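Long-range contacts in aminotransferase (PDB 6L1O), which transfers amino groups with the help of pyridoxal phosphate and takes part in making the dipeptide antibiotic bacilysin: residues R296-R301 and S369-Q374; K311-K316 and R383-N388; E335-F340 and P354-G359; A348-T353 and R378-R383. All blocks are in the same frame, centred on the assembly; numbering follows the deposited sequence.

Interaction 1: R296-R301 and S369-Q374; sequences RIYKER and SMVSKQ
R301 reaches off helix 289-313 and lays its guanidinium against the loop M370-K373, meeting it with both an edge and a face. The chain is extended from CG to NE (chi3 -179°), and R301 CD comes 3.2 Å from M370 O. At the edge, R301 NH1 donates a nearly straight hydrogen bond to M370 O, 3.1 Å long and almost in the guanidinium plane. The same nitrogen also forms a salt bridge with D43, a second hold on the group. Over one face sits S372 O, 3.3 Å from R301 CZ; it lies above the plane, where no hydrogen bond forms, and its partial negative charge would probably suit the cation beneath it. I297 CG2, from the same helix, lies against the opposite face, so the guanidinium is sandwiched. One helical turn back, Y298 comes up obliquely: its CD1 stands 3.7 Å from M370 O, and its OH is 3.9 Å from V371 CG1. The Y298 ring also packs edge-to-face with F212, and the bent M370 side chain packs on I302 and F305. The contact thus fastens helix 289-313 to the link between strand 365-369 and helix 374-385, with L377 of the latter touching R301.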
loop_
_atom_site.group_PDB
_atom_site.type_symbol
_atom_site.label_atom_id
_atom_site.label_comp_id
_atom_site.label_asym_id
_atom_site.label_seq_id
_atom_site.Cartn_x
_atom_site.Cartn_y
_atom_site.Cartn_z
ATOM N N ARG B 296 -23.075 -17.363 -12.449
ATOM C CA ARG B 296 -24.451 -17.761 -12.667
ATOM C C ARG B 296 -25.360 -17.095 -11.652
ATOM O O ARG B 296 -26.488 -16.752 -11.993
ATOM C CB ARG B 296 -24.650 -19.297 -12.613
ATOM C CG ARG B 296 -23.972 -20.117 -13.695
ATOM C CD ARG B 296 -24.517 -21.558 -13.714
ATOM N NE ARG B 296 -24.041 -22.355 -12.561
ATOM C CZ ARG B 296 -22.854 -22.961 -12.511
ATOM N NH1 ARG B 296 -22.061 -22.957 -13.589
ATOM N NH2 ARG B 296 -22.498 -23.656 -11.460
ATOM N N ILE B 297 -24.886 -16.879 -10.428
ATOM C CA ILE B 297 -25.613 -16.094 -9.426
ATOM C C ILE B 297 -25.888 -14.677 -9.944
ATOM O O ILE B 297 -27.036 -14.174 -9.846
ATOM C CB ILE B 297 -24.910 -16.031 -8.084
ATOM C CG1 ILE B 297 -24.943 -17.423 -7.403
ATOM C CG2 ILE B 297 -25.522 -14.989 -7.156
ATOM C CD1 ILE B 297 -23.989 -17.623 -6.254
ATOM N N TYR B 298 -24.823 -14.011 -10.434
ATOM C CA TYR B 298 -25.019 -12.646 -10.937
ATOM C C TYR B 298 -25.970 -12.621 -12.117
ATOM O O TYR B 298 -26.843 -11.728 -12.174
ATOM C CB TYR B 298 -23.651 -12.006 -11.274
ATOM C CG TYR B 298 -22.840 -11.698 -10.040
ATOM C CD1 TYR B 298 -23.435 -11.204 -8.887
ATOM C CD2 TYR B 298 -21.457 -11.914 -10.010
ATOM C CE1 TYR B 298 -22.695 -10.901 -7.776
ATOM C CE2 TYR B 298 -20.714 -11.628 -8.911
ATOM C CZ TYR B 298 -21.308 -11.124 -7.791
ATOM O OH TYR B 298 -20.560 -10.788 -6.682
ATOM N N LYS B 299 -25.826 -13.573 -13.049
ATOM C CA LYS B 299 -26.696 -13.632 -14.213
ATOM C C LYS B 299 -28.186 -13.834 -13.809
ATOM O O LYS B 299 -29.076 -13.221 -14.369
ATOM C CB LYS B 299 -26.219 -14.726 -15.187
ATOM C CG LYS B 299 -27.061 -14.934 -16.450
ATOM C CD LYS B 299 -27.219 -13.646 -17.244
ATOM C CE LYS B 299 -28.013 -13.876 -18.549
ATOM N NZ LYS B 299 -28.681 -12.631 -18.999
ATOM N N GLU B 300 -28.424 -14.673 -12.815
ATOM C CA GLU B 300 -29.771 -14.861 -12.318
ATOM C C GLU B 300 -30.338 -13.583 -11.716
ATOM O O GLU B 300 -31.509 -13.270 -11.899
ATOM C CB GLU B 300 -29.788 -15.976 -11.301
ATOM C CG GLU B 300 -31.060 -16.170 -10.500
ATOM C CD GLU B 300 -32.265 -16.526 -11.335
ATOM O OE1 GLU B 300 -32.096 -17.168 -12.410
ATOM O OE2 GLU B 300 -33.403 -16.169 -10.898
ATOM N N ARG B 301 -29.533 -12.852 -10.970
ATOM C CA ARG B 301 -29.980 -11.613 -10.337
ATOM C C ARG B 301 -30.305 -10.604 -11.420
ATOM O O ARG B 301 -31.308 -9.946 -11.350
ATOM C CB ARG B 301 -28.916 -11.047 -9.373
ATOM C CG ARG B 301 -28.790 -11.848 -8.100
ATOM C CD ARG B 301 -27.636 -11.361 -7.257
ATOM N NE ARG B 301 -27.492 -12.159 -6.031
ATOM C CZ ARG B 301 -26.567 -11.949 -5.112
ATOM N NH1 ARG B 301 -25.714 -10.917 -5.218
ATOM N NH2 ARG B 301 -26.551 -12.690 -4.046
ATOM N N SER B 369 -26.146 -2.000 -9.052
ATOM C CA SER B 369 -25.270 -3.175 -8.913
ATOM C C SER B 369 -26.051 -4.339 -8.391
ATOM O O SER B 369 -26.924 -4.174 -7.531
ATOM C CB SER B 369 -24.087 -2.896 -8.005
ATOM O OG SER B 369 -24.551 -2.278 -6.861
ATOM N N MET B 370 -25.679 -5.500 -8.844
ATOM C CA MET B 370 -26.432 -6.713 -8.530
ATOM C C MET B 370 -25.697 -7.516 -7.428
ATOM O O MET B 370 -25.775 -8.736 -7.394
ATOM C CB MET B 370 -26.609 -7.546 -9.742
ATOM C CG MET B 370 -27.380 -6.898 -10.871
ATOM S SD MET B 370 -29.105 -6.679 -10.512
ATOM C CE MET B 370 -29.152 -4.964 -10.081
ATOM N N VAL B 371 -25.028 -6.811 -6.538
ATOM C CA VAL B 371 -24.370 -7.436 -5.363
ATOM C C VAL B 371 -25.265 -7.329 -4.131
ATOM O O VAL B 371 -24.828 -6.951 -3.063
ATOM C CB VAL B 371 -22.953 -6.824 -5.086
ATOM C CG1 VAL B 371 -21.973 -7.235 -6.156
ATOM C CG2 VAL B 371 -22.987 -5.302 -4.888
ATOM N N SER B 372 -26.531 -7.680 -4.287
ATOM C CA SER B 372 -27.452 -7.739 -3.206
ATOM C C SER B 372 -28.372 -8.947 -3.383
ATOM O O SER B 372 -28.650 -9.431 -4.533
ATOM C CB SER B 372 -28.275 -6.457 -3.156
ATOM O OG SER B 372 -27.580 -5.397 -2.561
ATOM N N LYS B 373 -28.884 -9.413 -2.260
ATOM C CA LYS B 373 -29.713 -10.642 -2.260
ATOM C C LYS B 373 -31.062 -10.413 -2.993
ATOM O O LYS B 373 -31.537 -9.289 -3.074
ATOM C CB LYS B 373 -29.926 -11.083 -0.799
ATOM C CG LYS B 373 -30.877 -10.193 0.007
ATOM C CD LYS B 373 -30.902 -10.465 1.514
ATOM C CE LYS B 373 -29.628 -9.935 2.185
ATOM N NZ LYS B 373 -29.712 -9.937 3.658
ATOM N N GLN B 374 -31.672 -11.487 -3.483
ATOM C CA GLN B 374 -32.945 -11.413 -4.227
ATOM C C GLN B 374 -34.015 -10.487 -3.615
ATOM O O GLN B 374 -34.625 -9.660 -4.303
ATOM C CB GLN B 374 -33.539 -12.826 -4.387
ATOM C CG GLN B 374 -35.057 -12.850 -4.640
ATOM C CD GLN B 374 -35.629 -14.280 -4.661
ATOM O OE1 GLN B 374 -35.042 -15.166 -5.241
ATOM N NE2 GLN B 374 -36.778 -14.490 -4.008
#

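Interaction 2: K311-K316 and R383-N388; sequences KELGWK and RIQKLN
Q385 and E312 make the polar half of this contact, where a single amide nitrogen serves two acceptors of one residue. Q385 NE2 donates to the carboxylate atom E312 OE1 at 2.8 Å, reaching it from above the carboxylate plane along a bent path (137°). It also donates to the backbone atom E312 O at 3.2 Å, and this longer bond is the straighter one (165°). The glutamine gets there with CG anti to its backbone N (chi1 -159°) and an extended chain beyond. The apolar half lies alongside. L313 and I384 cross at about a right angle, with L313 CD2 3.8 Å from I384 CG2; the same methyl sits 3.4 Å from Q385 N, against the backbone of the facing helix. Farther in, I384 CD1 approaches the indole edge of W315 at CZ3, 4.4 Å away. W315 itself stacks on F391 and bonds through NE1 to E329 O. Here the last turn of helix 289-313 meets the end of helix 374-385, while L387 packs on helix 337-348.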
loop_
_atom_site.group_PDB
_atom_site.type_symbol
_atom_site.label_atom_id
_atom_site.label_comp_id
_atom_site.label_asym_id
_atom_site.label_seq_id
_atom_site.Cartn_x
_atom_site.Cartn_y
_atom_site.Cartn_z
ATOM N N LYS B 311 -41.710 -5.337 -15.771
ATOM C CA LYS B 311 -43.067 -5.684 -15.420
ATOM C C LYS B 311 -43.687 -4.734 -14.443
ATOM O O LYS B 311 -44.846 -4.325 -14.654
ATOM C CB LYS B 311 -43.178 -7.123 -14.837
ATOM N N GLU B 312 -42.962 -4.403 -13.370
ATOM C CA GLU B 312 -43.512 -3.651 -12.275
ATOM C C GLU B 312 -43.459 -2.134 -12.470
ATOM O O GLU B 312 -44.359 -1.399 -12.043
ATOM C CB GLU B 312 -42.857 -4.023 -10.957
ATOM C CG GLU B 312 -43.067 -5.469 -10.544
ATOM C CD GLU B 312 -44.536 -5.854 -10.371
ATOM O OE1 GLU B 312 -45.243 -5.192 -9.566
ATOM O OE2 GLU B 312 -44.979 -6.813 -11.048
ATOM N N LEU B 313 -42.391 -1.670 -13.072
ATOM C CA LEU B 313 -42.143 -0.209 -13.178
ATOM C C LEU B 313 -42.326 0.289 -14.582
ATOM O O LEU B 313 -42.420 1.510 -14.784
ATOM C CB LEU B 313 -40.737 0.134 -12.710
ATOM C CG LEU B 313 -40.335 -0.317 -11.333
ATOM C CD1 LEU B 313 -38.851 -0.050 -11.083
ATOM C CD2 LEU B 313 -41.187 0.354 -10.277
ATOM N N GLY B 314 -42.324 -0.613 -15.569
ATOM C CA GLY B 314 -42.202 -0.180 -16.960
ATOM C C GLY B 314 -40.821 0.384 -17.300
ATOM O O GLY B 314 -40.667 1.154 -18.244
ATOM N N TRP B 315 -39.805 -0.018 -16.518
ATOM C CA TRP B 315 -38.410 0.458 -16.698
ATOM C C TRP B 315 -37.588 -0.559 -17.494
ATOM O O TRP B 315 -37.115 -1.548 -16.939
ATOM C CB TRP B 315 -37.760 0.722 -15.340
ATOM C CG TRP B 315 -36.496 1.550 -15.367
ATOM C CD1 TRP B 315 -35.911 2.122 -16.470
ATOM C CD2 TRP B 315 -35.725 1.946 -14.255
ATOM N NE1 TRP B 315 -34.795 2.842 -16.091
ATOM C CE2 TRP B 315 -34.669 2.758 -14.737
ATOM C CE3 TRP B 315 -35.807 1.701 -12.870
ATOM C CZ2 TRP B 315 -33.713 3.292 -13.908
ATOM C CZ3 TRP B 315 -34.820 2.242 -12.037
ATOM C CH2 TRP B 315 -33.801 3.031 -12.568
ATOM N N LYS B 316 -37.441 -0.330 -18.797
ATOM C CA LYS B 316 -36.766 -1.281 -19.648
ATOM C C LYS B 316 -35.246 -1.010 -19.557
ATOM O O LYS B 316 -34.818 0.130 -19.656
ATOM C CB LYS B 316 -37.262 -1.186 -21.120
ATOM N N ARG B 383 -40.401 -0.414 -3.621
ATOM C CA ARG B 383 -40.361 0.955 -3.124
ATOM C C ARG B 383 -40.489 1.982 -4.240
ATOM O O ARG B 383 -41.187 2.987 -4.084
ATOM C CB ARG B 383 -39.104 1.209 -2.316
ATOM C CG ARG B 383 -39.013 0.396 -1.041
ATOM C CD ARG B 383 -37.741 0.722 -0.356
ATOM N NE ARG B 383 -37.547 -0.021 0.866
ATOM C CZ ARG B 383 -36.610 0.243 1.747
ATOM N NH1 ARG B 383 -35.743 1.253 1.519
ATOM N NH2 ARG B 383 -36.500 -0.517 2.815
ATOM N N ILE B 384 -39.844 1.712 -5.366
ATOM C CA ILE B 384 -39.853 2.627 -6.474
ATOM C C ILE B 384 -41.223 2.661 -7.144
ATOM O O ILE B 384 -41.642 3.695 -7.683
ATOM C CB ILE B 384 -38.741 2.280 -7.482
ATOM C CG1 ILE B 384 -37.374 2.561 -6.848
ATOM C CG2 ILE B 384 -38.889 3.058 -8.789
ATOM C CD1 ILE B 384 -36.190 2.362 -7.837
ATOM N N GLN B 385 -41.908 1.520 -7.146
ATOM C CA GLN B 385 -43.241 1.446 -7.696
ATOM C C GLN B 385 -44.193 2.503 -7.114
ATOM O O GLN B 385 -44.980 3.072 -7.842
ATOM C CB GLN B 385 -43.838 0.079 -7.473
ATOM C CG GLN B 385 -44.962 -0.212 -8.436
ATOM C CD GLN B 385 -45.497 -1.610 -8.205
ATOM O OE1 GLN B 385 -45.759 -1.986 -7.059
ATOM N NE2 GLN B 385 -45.620 -2.396 -9.272
ATOM N N LYS B 386 -44.077 2.766 -5.817
ATOM C CA LYS B 386 -44.920 3.742 -5.152
ATOM C C LYS B 386 -44.728 5.153 -5.717
ATOM O O LYS B 386 -45.631 5.970 -5.618
ATOM C CB LYS B 386 -44.675 3.717 -3.641
ATOM C CG LYS B 386 -45.103 2.406 -2.992
ATOM C CD LYS B 386 -44.812 2.357 -1.506
ATOM C CE LYS B 386 -43.310 2.279 -1.259
ATOM N NZ LYS B 386 -42.952 2.011 0.155
ATOM N N LEU B 387 -43.563 5.433 -6.307
ATOM C CA LEU B 387 -43.241 6.776 -6.821
ATOM C C LEU B 387 -44.001 7.135 -8.075
ATOM O O LEU B 387 -44.150 8.309 -8.399
ATOM C CB LEU B 387 -41.737 6.903 -7.085
ATOM C CG LEU B 387 -40.803 6.644 -5.907
ATOM C CD1 LEU B 387 -39.383 7.046 -6.272
ATOM C CD2 LEU B 387 -41.265 7.433 -4.716
ATOM N N ASN B 388 -44.407 6.122 -8.814
ATOM C CA ASN B 388 -45.156 6.292 -10.055
ATOM C C ASN B 388 -44.399 7.124 -11.114
ATOM O O ASN B 388 -44.974 7.959 -11.795
ATOM C CB ASN B 388 -46.519 6.909 -9.734
ATOM C CG ASN B 388 -47.484 6.804 -10.892
ATOM O OD1 ASN B 388 -47.741 7.785 -11.616
ATOM N ND2 ASN B 388 -48.019 5.612 -11.089
#

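Interaction 3: E335-F340 and P354-G359; sequences ETSHQF and PGEIFG
E356 OE2 is gripped by two donors from the first turn of helix 337-348. S337 OG gives the shorter bond, 2.6 Å to E356 OE2, which accepts it on its anti lone pair. The backbone H338 N adds a second at 3.0 Å to E356 OE2, coming from above the carboxylate plane. S337 OG is in turn an acceptor for E356 N at 3.1 Å, so serine and glutamate close a small ring of reciprocal bonds. The glutamate manages this by tucking CG between its own backbone N and carbonyl carbon (chi1 61°) and then extending. The H338 ring packs on 354-359: P354 CB lies over one face of the imidazole, a CH-pi contact 4.1 Å from the ring centroid, and I357 CG2 is 3.8 Å from H338 NE2. A carboxylate at a helix N-terminus, near amides pointing outward, would probably be stabilised by the helix dipole. T336 N-caps helix 337-348, its OG1 accepting a weak bond from Q339 N, and E356, from the 3-10 segment 355-358, binds the same first turn.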
loop_
_atom_site.group_PDB
_atom_site.type_symbol
_atom_site.label_atom_id
_atom_site.label_comp_id
_atom_site.label_asym_id
_atom_site.label_seq_id
_atom_site.Cartn_x
_atom_site.Cartn_y
_atom_site.Cartn_z
ATOM N N GLU B 335 -33.606 15.818 -15.717
ATOM C CA GLU B 335 -32.545 16.345 -16.591
ATOM C C GLU B 335 -31.177 15.643 -16.406
ATOM O O GLU B 335 -30.497 15.377 -17.397
ATOM C CB GLU B 335 -32.408 17.852 -16.373
ATOM C CG GLU B 335 -33.572 18.658 -16.997
ATOM C CD GLU B 335 -33.530 18.692 -18.526
ATOM O OE1 GLU B 335 -32.580 18.136 -19.155
ATOM O OE2 GLU B 335 -34.453 19.291 -19.117
ATOM N N THR B 336 -30.788 15.365 -15.165
ATOM C CA THR B 336 -29.526 14.698 -14.901
ATOM C C THR B 336 -29.638 13.523 -13.950
ATOM O O THR B 336 -30.586 13.415 -13.217
ATOM C CB THR B 336 -28.467 15.613 -14.302
ATOM O OG1 THR B 336 -28.815 15.901 -12.944
ATOM C CG2 THR B 336 -28.283 16.887 -15.148
ATOM N N SER B 337 -28.580 12.712 -13.925
ATOM C CA SER B 337 -28.538 11.509 -13.113
ATOM C C SER B 337 -28.496 11.819 -11.655
ATOM O O SER B 337 -29.091 11.082 -10.861
ATOM C CB SER B 337 -27.350 10.631 -13.556
ATOM O OG SER B 337 -26.111 11.315 -13.317
ATOM N N HIS B 338 -27.802 12.894 -11.265
ATOM C CA HIS B 338 -27.692 13.271 -9.845
ATOM C C HIS B 338 -29.064 13.655 -9.295
ATOM O O HIS B 338 -29.352 13.373 -8.156
ATOM C CB HIS B 338 -26.692 14.413 -9.590
ATOM C CG HIS B 338 -25.319 13.960 -9.179
ATOM N ND1 HIS B 338 -24.191 14.195 -9.950
ATOM C CD2 HIS B 338 -24.884 13.289 -8.082
ATOM C CE1 HIS B 338 -23.121 13.697 -9.341
ATOM N NE2 HIS B 338 -23.517 13.123 -8.216
ATOM N N GLN B 339 -29.886 14.278 -10.133
ATOM C CA GLN B 339 -31.245 14.697 -9.766
ATOM C C GLN B 339 -32.166 13.428 -9.564
ATOM O O GLN B 339 -32.957 13.328 -8.601
ATOM C CB GLN B 339 -31.766 15.584 -10.896
ATOM C CG GLN B 339 -33.141 16.122 -10.739
ATOM C CD GLN B 339 -33.516 17.005 -11.916
ATOM O OE1 GLN B 339 -32.625 17.506 -12.651
ATOM N NE2 GLN B 339 -34.844 17.226 -12.101
ATOM N N PHE B 340 -32.057 12.493 -10.491
ATOM C CA PHE B 340 -32.807 11.215 -10.398
ATOM C C PHE B 340 -32.363 10.350 -9.206
ATOM O O PHE B 340 -33.223 9.883 -8.442
ATOM C CB PHE B 340 -32.663 10.432 -11.674
ATOM C CG PHE B 340 -33.408 9.120 -11.673
ATOM C CD1 PHE B 340 -34.782 9.095 -11.486
ATOM C CD2 PHE B 340 -32.738 7.938 -11.882
ATOM C CE1 PHE B 340 -35.458 7.889 -11.485
ATOM C CE2 PHE B 340 -33.398 6.732 -11.903
ATOM C CZ PHE B 340 -34.768 6.712 -11.702
ATOM N N PRO B 354 -25.230 7.656 -9.560
ATOM C CA PRO B 354 -25.539 8.514 -10.705
ATOM C C PRO B 354 -24.455 8.411 -11.734
ATOM O O PRO B 354 -23.275 8.373 -11.393
ATOM C CB PRO B 354 -25.644 9.934 -10.075
ATOM C CG PRO B 354 -24.875 9.853 -8.811
ATOM C CD PRO B 354 -24.876 8.431 -8.350
ATOM N N GLY B 355 -24.857 8.286 -12.998
ATOM C CA GLY B 355 -23.943 8.011 -14.064
ATOM C C GLY B 355 -22.886 9.081 -14.245
ATOM O O GLY B 355 -21.811 8.823 -14.716
ATOM N N GLU B 356 -23.199 10.289 -13.857
ATOM C CA GLU B 356 -22.234 11.378 -14.043
ATOM C C GLU B 356 -21.042 11.322 -13.124
ATOM O O GLU B 356 -20.035 11.958 -13.383
ATOM C CB GLU B 356 -22.907 12.735 -14.028
ATOM C CG GLU B 356 -23.628 13.103 -12.782
ATOM C CD GLU B 356 -24.641 14.229 -13.088
ATOM O OE1 GLU B 356 -24.209 15.413 -13.149
ATOM O OE2 GLU B 356 -25.839 13.933 -13.313
ATOM N N ILE B 357 -21.059 10.466 -12.104
ATOM C CA ILE B 357 -19.836 10.327 -11.379
ATOM C C ILE B 357 -18.759 9.625 -12.212
ATOM O O ILE B 357 -17.557 9.742 -11.920
ATOM C CB ILE B 357 -19.978 9.663 -9.996
ATOM C CG1 ILE B 357 -20.161 8.208 -10.102
ATOM C CG2 ILE B 357 -21.067 10.321 -9.171
ATOM C CD1 ILE B 357 -18.978 7.452 -9.641
ATOM N N PHE B 358 -19.181 8.941 -13.275
ATOM C CA PHE B 358 -18.248 8.328 -14.227
ATOM C C PHE B 358 -17.831 9.265 -15.373
ATOM O O PHE B 358 -17.058 8.870 -16.231
ATOM C CB PHE B 358 -18.880 7.058 -14.786
ATOM C CG PHE B 358 -19.317 6.090 -13.723
ATOM C CD1 PHE B 358 -18.403 5.244 -13.135
ATOM C CD2 PHE B 358 -20.640 6.059 -13.294
ATOM C CE1 PHE B 358 -18.793 4.393 -12.121
ATOM C CE2 PHE B 358 -21.040 5.204 -12.295
ATOM C CZ PHE B 358 -20.096 4.388 -11.696
ATOM N N GLY B 359 -18.386 10.475 -15.405
ATOM C CA GLY B 359 -18.029 11.469 -16.431
ATOM C C GLY B 359 -19.281 11.990 -17.105
ATOM O O GLY B 359 -20.387 11.470 -16.938
#

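Interaction 4: A348-T353 and R378-R383; sequences AHVVVT and REFVTR
The short strand 350-351 and its flanking residues pack on helix 374-385 in this class I aminotransferase; the strand pairs in parallel with strand 35-36, and the helix covers that little sheet. F380 supplies the apolar centre. Its CG is anti to the backbone N (chi1 177°), and the side chain crosses both V350 and V352 at about a right angle. V350 CG2 lies 3.5 Å from F380 CE1, an oblique approach, while V352 CG1 comes to the ring edge, 3.6 Å from F380 CZ. The two valines, alternate residues of the chain, therefore touch neighbouring atoms of one ring; L344 of helix 337-348 packs against both. R383, one helical turn after F380, lies beside A348-V350, where helix 337-348 gives way to the strand. Its CD rests 3.2 Å from A348 O, and its chain runs past V350 in the opposite direction to that side chain, with V350 CG1 4.1 Å from R383 CD. H349, which has positive phi, makes the break between helix and strand. The guanidinium is fixed from several sides: NH1 bonds to H33 O and lies 3.1 Å from H349 O at the group's edge, while E379, a turn earlier, forms a salt bridge. In that bridge R383 NE meets E379 OE2 at 2.9 Å, nearly straight at 170° and in the guanidinium plane, on the anti lone pair of the oxygen.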
loop_
_atom_site.group_PDB
_atom_site.type_symbol
_atom_site.label_atom_id
_atom_site.label_comp_id
_atom_site.label_asym_id
_atom_site.label_seq_id
_atom_site.Cartn_x
_atom_site.Cartn_y
_atom_site.Cartn_z
ATOM N N ALA B 348 -37.668 7.063 -1.988
ATOM C CA ALA B 348 -37.763 5.596 -1.906
ATOM C C ALA B 348 -36.746 4.993 -0.958
ATOM O O ALA B 348 -36.755 3.781 -0.719
ATOM C CB ALA B 348 -37.602 4.989 -3.292
ATOM N N HIS B 349 -35.863 5.836 -0.398
ATOM C CA HIS B 349 -34.742 5.361 0.384
ATOM C C HIS B 349 -33.961 4.226 -0.258
ATOM O O HIS B 349 -33.633 3.223 0.410
ATOM C CB HIS B 349 -35.227 4.961 1.768
ATOM C CG HIS B 349 -35.799 6.100 2.541
ATOM N ND1 HIS B 349 -36.477 5.917 3.721
ATOM C CD2 HIS B 349 -35.789 7.434 2.309
ATOM C CE1 HIS B 349 -36.852 7.098 4.197
ATOM N NE2 HIS B 349 -36.439 8.036 3.362
ATOM N N VAL B 350 -33.658 4.381 -1.543
ATOM C CA VAL B 350 -32.740 3.443 -2.259
ATOM C C VAL B 350 -31.554 4.209 -2.849
ATOM O O VAL B 350 -31.675 5.409 -3.149
ATOM C CB VAL B 350 -33.471 2.687 -3.357
ATOM C CG1 VAL B 350 -34.645 1.907 -2.741
ATOM C CG2 VAL B 350 -33.961 3.585 -4.484
ATOM N N VAL B 351 -30.428 3.513 -3.005
ATOM C CA VAL B 351 -29.223 4.082 -3.600
ATOM C C VAL B 351 -28.897 3.439 -4.904
ATOM O O VAL B 351 -28.739 2.203 -4.985
ATOM C CB VAL B 351 -28.015 3.953 -2.658
ATOM C CG1 VAL B 351 -26.727 4.513 -3.333
ATOM C CG2 VAL B 351 -28.299 4.660 -1.371
ATOM N N VAL B 352 -28.857 4.253 -5.945
ATOM C CA VAL B 352 -28.193 3.911 -7.230
ATOM C C VAL B 352 -27.018 4.895 -7.469
ATOM O O VAL B 352 -26.999 5.970 -6.873
ATOM C CB VAL B 352 -29.141 3.911 -8.421
ATOM C CG1 VAL B 352 -30.256 2.900 -8.197
ATOM C CG2 VAL B 352 -29.724 5.298 -8.653
ATOM N N THR B 353 -26.070 4.541 -8.320
ATOM C CA THR B 353 -24.951 5.432 -8.570
ATOM C C THR B 353 -25.301 6.336 -9.746
ATOM O O THR B 353 -25.574 5.836 -10.823
ATOM C CB THR B 353 -23.669 4.681 -8.911
ATOM O OG1 THR B 353 -23.518 3.551 -8.071
ATOM C CG2 THR B 353 -22.438 5.620 -8.749
ATOM N N ARG B 378 -35.886 -7.158 -4.813
ATOM C CA ARG B 378 -37.319 -7.040 -4.915
ATOM C C ARG B 378 -37.838 -5.821 -4.209
ATOM O O ARG B 378 -38.729 -5.115 -4.741
ATOM C CB ARG B 378 -38.040 -8.277 -4.408
ATOM C CG ARG B 378 -39.555 -8.239 -4.727
ATOM C CD ARG B 378 -40.313 -9.370 -4.060
ATOM N NE ARG B 378 -39.689 -10.671 -4.330
ATOM C CZ ARG B 378 -39.909 -11.435 -5.395
ATOM N NH1 ARG B 378 -40.730 -11.031 -6.351
ATOM N NH2 ARG B 378 -39.291 -12.615 -5.498
ATOM N N GLU B 379 -37.352 -5.587 -3.018
ATOM C CA GLU B 379 -37.791 -4.458 -2.193
ATOM C C GLU B 379 -37.419 -3.083 -2.850
ATOM O O GLU B 379 -38.206 -2.151 -2.826
ATOM C CB GLU B 379 -37.176 -4.587 -0.797
ATOM C CG GLU B 379 -37.529 -3.502 0.215
ATOM C CD GLU B 379 -38.997 -3.393 0.558
ATOM O OE1 GLU B 379 -39.779 -4.353 0.310
ATOM O OE2 GLU B 379 -39.366 -2.302 1.087
ATOM N N PHE B 380 -36.273 -3.031 -3.526
ATOM C CA PHE B 380 -35.895 -1.869 -4.356
ATOM C C PHE B 380 -37.020 -1.548 -5.368
ATOM O O PHE B 380 -37.548 -0.415 -5.412
ATOM C CB PHE B 380 -34.560 -2.189 -5.090
ATOM C CG PHE B 380 -34.095 -1.115 -6.013
ATOM C CD1 PHE B 380 -33.268 -0.084 -5.542
ATOM C CD2 PHE B 380 -34.447 -1.133 -7.356
ATOM C CE1 PHE B 380 -32.815 0.906 -6.402
ATOM C CE2 PHE B 380 -33.988 -0.147 -8.227
ATOM C CZ PHE B 380 -33.174 0.862 -7.753
ATOM N N VAL B 381 -37.471 -2.568 -6.082
ATOM C CA VAL B 381 -38.532 -2.367 -7.061
ATOM C C VAL B 381 -39.871 -2.000 -6.387
ATOM O O VAL B 381 -40.563 -1.073 -6.836
ATOM C CB VAL B 381 -38.711 -3.567 -7.961
ATOM C CG1 VAL B 381 -39.960 -3.418 -8.821
ATOM C CG2 VAL B 381 -37.485 -3.753 -8.833
ATOM N N THR B 382 -40.200 -2.695 -5.307
ATOM C CA THR B 382 -41.422 -2.397 -4.539
ATOM C C THR B 382 -41.510 -0.948 -4.078
ATOM O O THR B 382 -42.578 -0.309 -4.164
ATOM C CB THR B 382 -41.557 -3.309 -3.319
ATOM O OG1 THR B 382 -41.740 -4.638 -3.781
ATOM C CG2 THR B 382 -42.773 -2.913 -2.418
ATOM N N ARG B 383 -40.401 -0.414 -3.621
ATOM C CA ARG B 383 -40.361 0.955 -3.124
ATOM C C ARG B 383 -40.489 1.982 -4.240
ATOM O O ARG B 383 -41.187 2.987 -4.084
ATOM C CB ARG B 383 -39.104 1.209 -2.316
ATOM C CG ARG B 383 -39.013 0.396 -1.041
ATOM C CD ARG B 383 -37.741 0.722 -0.356
ATOM N NE ARG B 383 -37.547 -0.021 0.866
ATOM C CZ ARG B 383 -36.610 0.243 1.747
ATOM N NH1 ARG B 383 -35.743 1.253 1.519
ATOM N NH2 ARG B 383 -36.500 -0.517 2.815
#

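In the fold
Helix 289-313 takes part in interactions 1 and 2, whose centres are 19 Å apart, and helix 374-385 passes from interaction 4 into interaction 2. Those last two lie closest, 10 Å between centres, and share R383; E312 CB packs on V381 CG1 at 3.7 Å. Interaction 3 joins the group through W315 CH2, 3.8 Å from F340 CE2, and through F358 CE2, 3.8 Å from T353 CG2. Toward the cofactor, the V371 side chain of interaction 1 and the I357 side chain of interaction 3 each stand about 10 Å from bound pyridoxal phosphate, I357 being about 7 Å from the side chains of Y128 and N178. Interaction 2 lies away from the cofactor and substrate pockets.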